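Long-range contacts in uncharacterized protein (Pseudomonas syringae pv. tomato, PDB 3K4I), which is an uncharacterized member of the Aldolase/RraA family with a central mixed beta sheet, its role not established: residues R52-A57 against L170-G175; K114-D119 against C131-F136. One frame throughout, in Å; residues are numbered along the deposited sequence.

Contact 1: residues R52-A57 against L170-G175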
loop_
_atom_site.group_PDB
_atom_site.type_symbol
_atom_site.label_atom_id
_atom_site.label_comp_id
_atom_site.label_asym_id
_atom_site.label_seq_id
_atom_site.Cartn_x
_atom_site.Cartn_y
_atom_site.Cartn_z
ATOM N N ARG C 52 -9.857 9.049 8.558
ATOM C CA ARG C 52 -9.424 8.929 9.947
ATOM C C ARG C 52 -10.641 8.606 10.794
ATOM O O ARG C 52 -11.767 8.778 10.354
ATOM C CB ARG C 52 -8.726 10.225 10.424
ATOM C CG ARG C 52 -9.627 11.460 10.436
ATOM C CD ARG C 52 -8.828 12.724 10.790
ATOM N NE ARG C 52 -8.146 12.663 12.086
ATOM C CZ ARG C 52 -8.748 12.768 13.270
ATOM N NH1 ARG C 52 -10.059 12.944 13.346
ATOM N NH2 ARG C 52 -8.037 12.696 14.391
ATOM N N CYS C 53 -10.420 8.084 11.983
ATOM C CA CYS C 53 -11.531 7.891 12.918
ATOM C C CYS C 53 -11.077 7.981 14.337
ATOM O O CYS C 53 -9.917 7.647 14.676
ATOM C CB CYS C 53 -12.289 6.553 12.701
ATOM S SG CYS C 53 -11.219 5.091 12.802
ATOM N N VAL C 54 -12.043 8.375 15.162
ATOM C CA VAL C 54 -11.927 8.395 16.605
ATOM C C VAL C 54 -13.160 7.730 17.180
ATOM O O VAL C 54 -14.296 8.057 16.812
ATOM C CB VAL C 54 -11.867 9.857 17.136
ATOM C CG1 VAL C 54 -11.681 9.845 18.630
ATOM C CG2 VAL C 54 -10.724 10.590 16.453
ATOM N N GLY C 55 -12.967 6.787 18.090
ATOM C CA GLY C 55 -14.156 6.206 18.753
ATOM C C GLY C 55 -13.765 5.152 19.770
ATOM O O GLY C 55 -12.573 4.957 20.064
ATOM N N ILE C 56 -14.777 4.493 20.321
ATOM C CA ILE C 56 -14.597 3.566 21.424
ATOM C C ILE C 56 -14.491 2.166 20.874
ATOM O O ILE C 56 -15.341 1.759 20.099
ATOM C CB ILE C 56 -15.838 3.660 22.353
ATOM C CG1 ILE C 56 -16.034 5.112 22.804
ATOM C CG2 ILE C 56 -15.724 2.685 23.500
ATOM C CD1 ILE C 56 -14.809 5.748 23.573
ATOM N N ALA C 57 -13.470 1.427 21.299
ATOM C CA ALA C 57 -13.245 0.087 20.791
ATOM C C ALA C 57 -14.410 -0.828 21.142
ATOM O O ALA C 57 -14.796 -0.912 22.308
ATOM C CB ALA C 57 -11.946 -0.493 21.379
ATOM N N LEU C 170 -9.942 3.983 23.847
ATOM C CA LEU C 170 -10.037 5.026 22.850
ATOM C C LEU C 170 -9.183 4.679 21.620
ATOM O O LEU C 170 -7.967 4.524 21.738
ATOM C CB LEU C 170 -9.593 6.341 23.493
ATOM C CG LEU C 170 -9.400 7.522 22.533
ATOM C CD1 LEU C 170 -10.725 7.911 21.895
ATOM C CD2 LEU C 170 -8.776 8.693 23.300
HETATM N N MSE C 171 -9.809 4.618 20.442
HETATM C CA MSE C 171 -9.093 4.254 19.183
HETATM C C MSE C 171 -8.988 5.488 18.325
HETATM O O MSE C 171 -10.020 6.183 18.080
HETATM C CB MSE C 171 -9.884 3.214 18.374
HETATM C CG MSE C 171 -10.153 1.911 19.087
HETATM SE SE MSE C 171 -8.501 0.960 19.607
HETATM C CE MSE C 171 -7.639 0.740 17.858
ATOM N N VAL C 172 -7.775 5.786 17.860
ATOM C CA VAL C 172 -7.574 6.923 16.943
ATOM C C VAL C 172 -6.715 6.396 15.803
ATOM O O VAL C 172 -5.675 5.731 16.043
ATOM C CB VAL C 172 -6.918 8.136 17.595
ATOM C CG1 VAL C 172 -6.805 9.303 16.541
ATOM C CG2 VAL C 172 -7.737 8.600 18.839
ATOM N N CYS C 173 -7.217 6.594 14.585
ATOM C CA CYS C 173 -6.574 6.048 13.398
ATOM C C CYS C 173 -6.542 7.090 12.311
ATOM O O CYS C 173 -7.524 7.809 12.135
ATOM C CB CYS C 173 -7.372 4.847 12.871
ATOM S SG CYS C 173 -7.735 3.605 14.116
ATOM N N ASP C 174 -5.429 7.137 11.575
ATOM C CA ASP C 174 -5.284 8.015 10.414
ATOM C C ASP C 174 -4.312 7.422 9.398
ATOM O O ASP C 174 -4.045 6.202 9.418
ATOM C CB ASP C 174 -4.887 9.451 10.851
ATOM C CG ASP C 174 -3.553 9.519 11.617
ATOM O OD1 ASP C 174 -2.699 8.599 11.540
ATOM O OD2 ASP C 174 -3.342 10.534 12.309
ATOM N N GLY C 175 -3.791 8.254 8.501
ATOM C CA GLY C 175 -2.859 7.756 7.465
ATOM C C GLY C 175 -1.616 7.057 7.996
ATOM O O GLY C 175 -1.030 6.191 7.304
HETATM O O HOH W 1 -5.012 12.591 12.166
#
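C53 SG stands between its own backbone N and carbonyl carbon (chi1 57°), whereas C173 SG lies anti to the carbonyl carbon (chi1 -51°); the two thiols thus sit close on one face of the antiparallel ladder, C53 SG 4.0 Å from C173 SG, a van der Waals contact and no disulfide. The ladder has two hydrogen-bonded pairs, C53 with C173 and G55 with M171. Its straightest bond runs from M171 N to G55 O, 2.8 Å, with an angle of 169° at the hydrogen; between the rungs, V54 CA leans on M171 O in a CA-H...O contact. On the cysteine face M171 CG packs against A57 CB at 3.8 Å. The other face carries V54 and V172, side by side and pointing the same way, while V54 CG1 meets L170 CD1 at 3.9 Å. Where the ladder ends, R52 and D174 are joined through a water that accepts from R52 NE (3.1 Å), in the guanidinium plane, and donates to D174 OD2 (2.7 Å). R52 NH2 also reaches C20 O, and D174 OD1 is held by T25 and S176 N. Strand 53-63 lies between strands 85-90 and 170-174, the cysteine face packs on F136 of strand 135-137 and on strand 85-90, and D126 of the second subunit bonds G175 N.

Contact 2: residues K114-D119 against C131-F136; sequences KGTVID and CNYPLF
Segments 114-119 and 131-136 pair in parallel, T116 with L135 and V117 with F136, and T116 is gripped through both its N and its O: T116 N donates to P134 O at 3.0 Å, and F136 N to T116 O at 2.9 Å. Further on, I118 N reaches F136 O at 2.8 Å, a more bent bond (136° at the hydrogen) whose donor is tilted 26° from the carbonyl plane. Beside this ladder Y133, its CG anti to the backbone N (chi1 -180°), crosses T116 obliquely. The two hydroxyls meet, Y133 OH to T116 OG1 at 2.9 Å, with OG1 at the edge of the ring and in its plane. The ring also meets G115, CZ coming within 3.5 Å of G115 CA. G115 CA in turn sits 3.2 Å from P134 O, a close backbone approach at a residue without a side chain. P134 sets CG and CD against K114 O. Beyond the hydroxyl pair, L135 CD1 touches I118 CD1 at 3.9 Å, on the side of the sheet where L135 also meets I125 and V128 of helix 125-130. The F136 ring leaves from the opposite face, its CD2 edge turned to T116 O. Strands 115-119 and 135-137 with helix 125-130 between them form a beta-alpha-beta unit; a Schellman motif closes the helix at N132, and the chain then turns into the second strand. Chemically, main-chain bonds set the register, and the hydroxyl pair gives two buried polar side chains a partner in each other, which probably helps fix the rotation of the tyrosine ring.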
loop_
_atom_site.group_PDB
_atom_site.type_symbol
_atom_site.label_atom_id
_atom_site.label_comp_id
_atom_site.label_asym_id
_atom_site.label_seq_id
_atom_site.Cartn_x
_atom_site.Cartn_y
_atom_site.Cartn_z
ATOM N N LYS C 114 -17.840 4.237 13.481
ATOM C CA LYS C 114 -16.879 5.259 12.998
ATOM C C LYS C 114 -15.758 4.733 12.122
ATOM O O LYS C 114 -15.173 5.484 11.336
ATOM C CB LYS C 114 -16.228 6.036 14.165
ATOM C CG LYS C 114 -17.166 6.579 15.239
ATOM C CD LYS C 114 -17.953 7.768 14.755
ATOM C CE LYS C 114 -17.079 8.951 14.364
ATOM N NZ LYS C 114 -16.338 9.493 15.520
ATOM N N GLY C 115 -15.422 3.456 12.302
ATOM C CA GLY C 115 -14.339 2.855 11.544
ATOM C C GLY C 115 -14.113 1.415 11.985
ATOM O O GLY C 115 -14.689 0.937 12.983
ATOM N N THR C 116 -13.261 0.734 11.249
ATOM C CA THR C 116 -12.954 -0.662 11.528
ATOM C C THR C 116 -11.463 -0.857 11.418
ATOM O O THR C 116 -10.852 -0.453 10.421
ATOM C CB THR C 116 -13.692 -1.614 10.561
ATOM O OG1 THR C 116 -15.092 -1.461 10.783
ATOM C CG2 THR C 116 -13.360 -3.050 10.882
ATOM N N VAL C 117 -10.904 -1.485 12.448
ATOM C CA VAL C 117 -9.471 -1.777 12.542
ATOM C C VAL C 117 -9.375 -3.299 12.514
ATOM O O VAL C 117 -10.027 -3.943 13.339
ATOM C CB VAL C 117 -8.930 -1.253 13.877
ATOM C CG1 VAL C 117 -7.496 -1.666 14.072
ATOM C CG2 VAL C 117 -9.057 0.251 13.931
ATOM N N ILE C 118 -8.540 -3.867 11.632
ATOM C CA ILE C 118 -8.478 -5.327 11.458
ATOM C C ILE C 118 -7.078 -5.908 11.540
ATOM O O ILE C 118 -6.195 -5.547 10.753
ATOM C CB ILE C 118 -9.118 -5.790 10.121
ATOM C CG1 ILE C 118 -10.506 -5.176 9.947
ATOM C CG2 ILE C 118 -9.239 -7.300 10.087
ATOM C CD1 ILE C 118 -11.124 -5.447 8.592
ATOM N N ASP C 119 -6.918 -6.823 12.495
ATOM C CA ASP C 119 -5.721 -7.663 12.593
ATOM C C ASP C 119 -6.029 -8.843 11.665
ATOM O O ASP C 119 -6.415 -9.917 12.105
ATOM C CB ASP C 119 -5.504 -8.073 14.058
ATOM C CG ASP C 119 -4.471 -9.190 14.232
ATOM O OD1 ASP C 119 -3.498 -9.206 13.487
ATOM O OD2 ASP C 119 -4.674 -10.033 15.135
ATOM N N CYS C 131 -17.508 4.626 -0.301
ATOM C CA CYS C 131 -18.229 5.074 0.894
ATOM C C CYS C 131 -17.393 5.976 1.792
ATOM O O CYS C 131 -17.907 6.497 2.788
ATOM C CB CYS C 131 -18.695 3.878 1.721
ATOM S SG CYS C 131 -20.068 3.002 0.950
ATOM N N ASN C 132 -16.109 6.100 1.473
ATOM C CA ASN C 132 -15.142 6.870 2.287
ATOM C C ASN C 132 -15.142 6.419 3.754
ATOM O O ASN C 132 -15.103 7.247 4.674
ATOM C CB ASN C 132 -15.426 8.382 2.207
ATOM C CG ASN C 132 -14.200 9.242 2.603
ATOM O OD1 ASN C 132 -14.319 10.214 3.370
ATOM N ND2 ASN C 132 -13.043 8.885 2.090
ATOM N N TYR C 133 -15.195 5.108 3.957
ATOM C CA TYR C 133 -15.298 4.527 5.296
ATOM C C TYR C 133 -13.890 4.280 5.860
ATOM O O TYR C 133 -13.038 3.714 5.176
ATOM C CB TYR C 133 -16.060 3.207 5.255
ATOM C CG TYR C 133 -16.186 2.577 6.628
ATOM C CD1 TYR C 133 -17.022 3.159 7.591
ATOM C CD2 TYR C 133 -15.506 1.395 6.962
ATOM C CE1 TYR C 133 -17.162 2.628 8.845
ATOM C CE2 TYR C 133 -15.649 0.834 8.245
ATOM C CZ TYR C 133 -16.493 1.465 9.179
ATOM O OH TYR C 133 -16.655 0.936 10.444
ATOM N N PRO C 134 -13.637 4.701 7.112
ATOM C CA PRO C 134 -12.303 4.551 7.656
ATOM C C PRO C 134 -11.947 3.096 8.025
ATOM O O PRO C 134 -12.292 2.608 9.099
ATOM C CB PRO C 134 -12.316 5.481 8.878
ATOM C CG PRO C 134 -13.468 6.481 8.573
ATOM C CD PRO C 134 -14.483 5.548 7.985
ATOM N N LEU C 135 -11.292 2.432 7.081
ATOM C CA LEU C 135 -10.881 1.026 7.236
ATOM C C LEU C 135 -9.392 0.910 7.351
ATOM O O LEU C 135 -8.643 1.435 6.508
ATOM C CB LEU C 135 -11.319 0.218 5.995
ATOM C CG LEU C 135 -10.831 -1.245 5.934
ATOM C CD1 LEU C 135 -11.550 -1.941 7.038
ATOM C CD2 LEU C 135 -11.195 -1.880 4.610
ATOM N N PHE C 136 -8.961 0.161 8.364
ATOM C CA PHE C 136 -7.557 -0.084 8.594
ATOM C C PHE C 136 -7.361 -1.576 8.707
ATOM O O PHE C 136 -8.108 -2.242 9.434
ATOM C CB PHE C 136 -7.179 0.649 9.872
ATOM C CG PHE C 136 -7.476 2.103 9.803
ATOM C CD1 PHE C 136 -6.488 3.011 9.417
ATOM C CD2 PHE C 136 -8.761 2.573 10.056
ATOM C CE1 PHE C 136 -6.770 4.372 9.326
ATOM C CE2 PHE C 136 -9.066 3.952 9.926
ATOM C CZ PHE C 136 -8.062 4.843 9.558
#

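Both contacts belong to the same mixed sheet and are largely buried, contact 1 nearer the centre of the chain and contact 2 reaching an exposed residue at K114. Contact 1 joins strands far apart in sequence, antiparallel, whereas contact 2 closes a local parallel beta-alpha-beta unit that falls between them along the chain. Their side-chain chemistry differs accordingly: the first combines apolar packing with a water-bridged charged pair at its end and touches a second subunit, while the second relies on a tyrosine-threonine hydroxyl pair and meets no other chain. They touch directly, K114 NZ lying 2.8 Å from V54 O in a probable hydrogen bond, and F136 CE1 packing on D174 O.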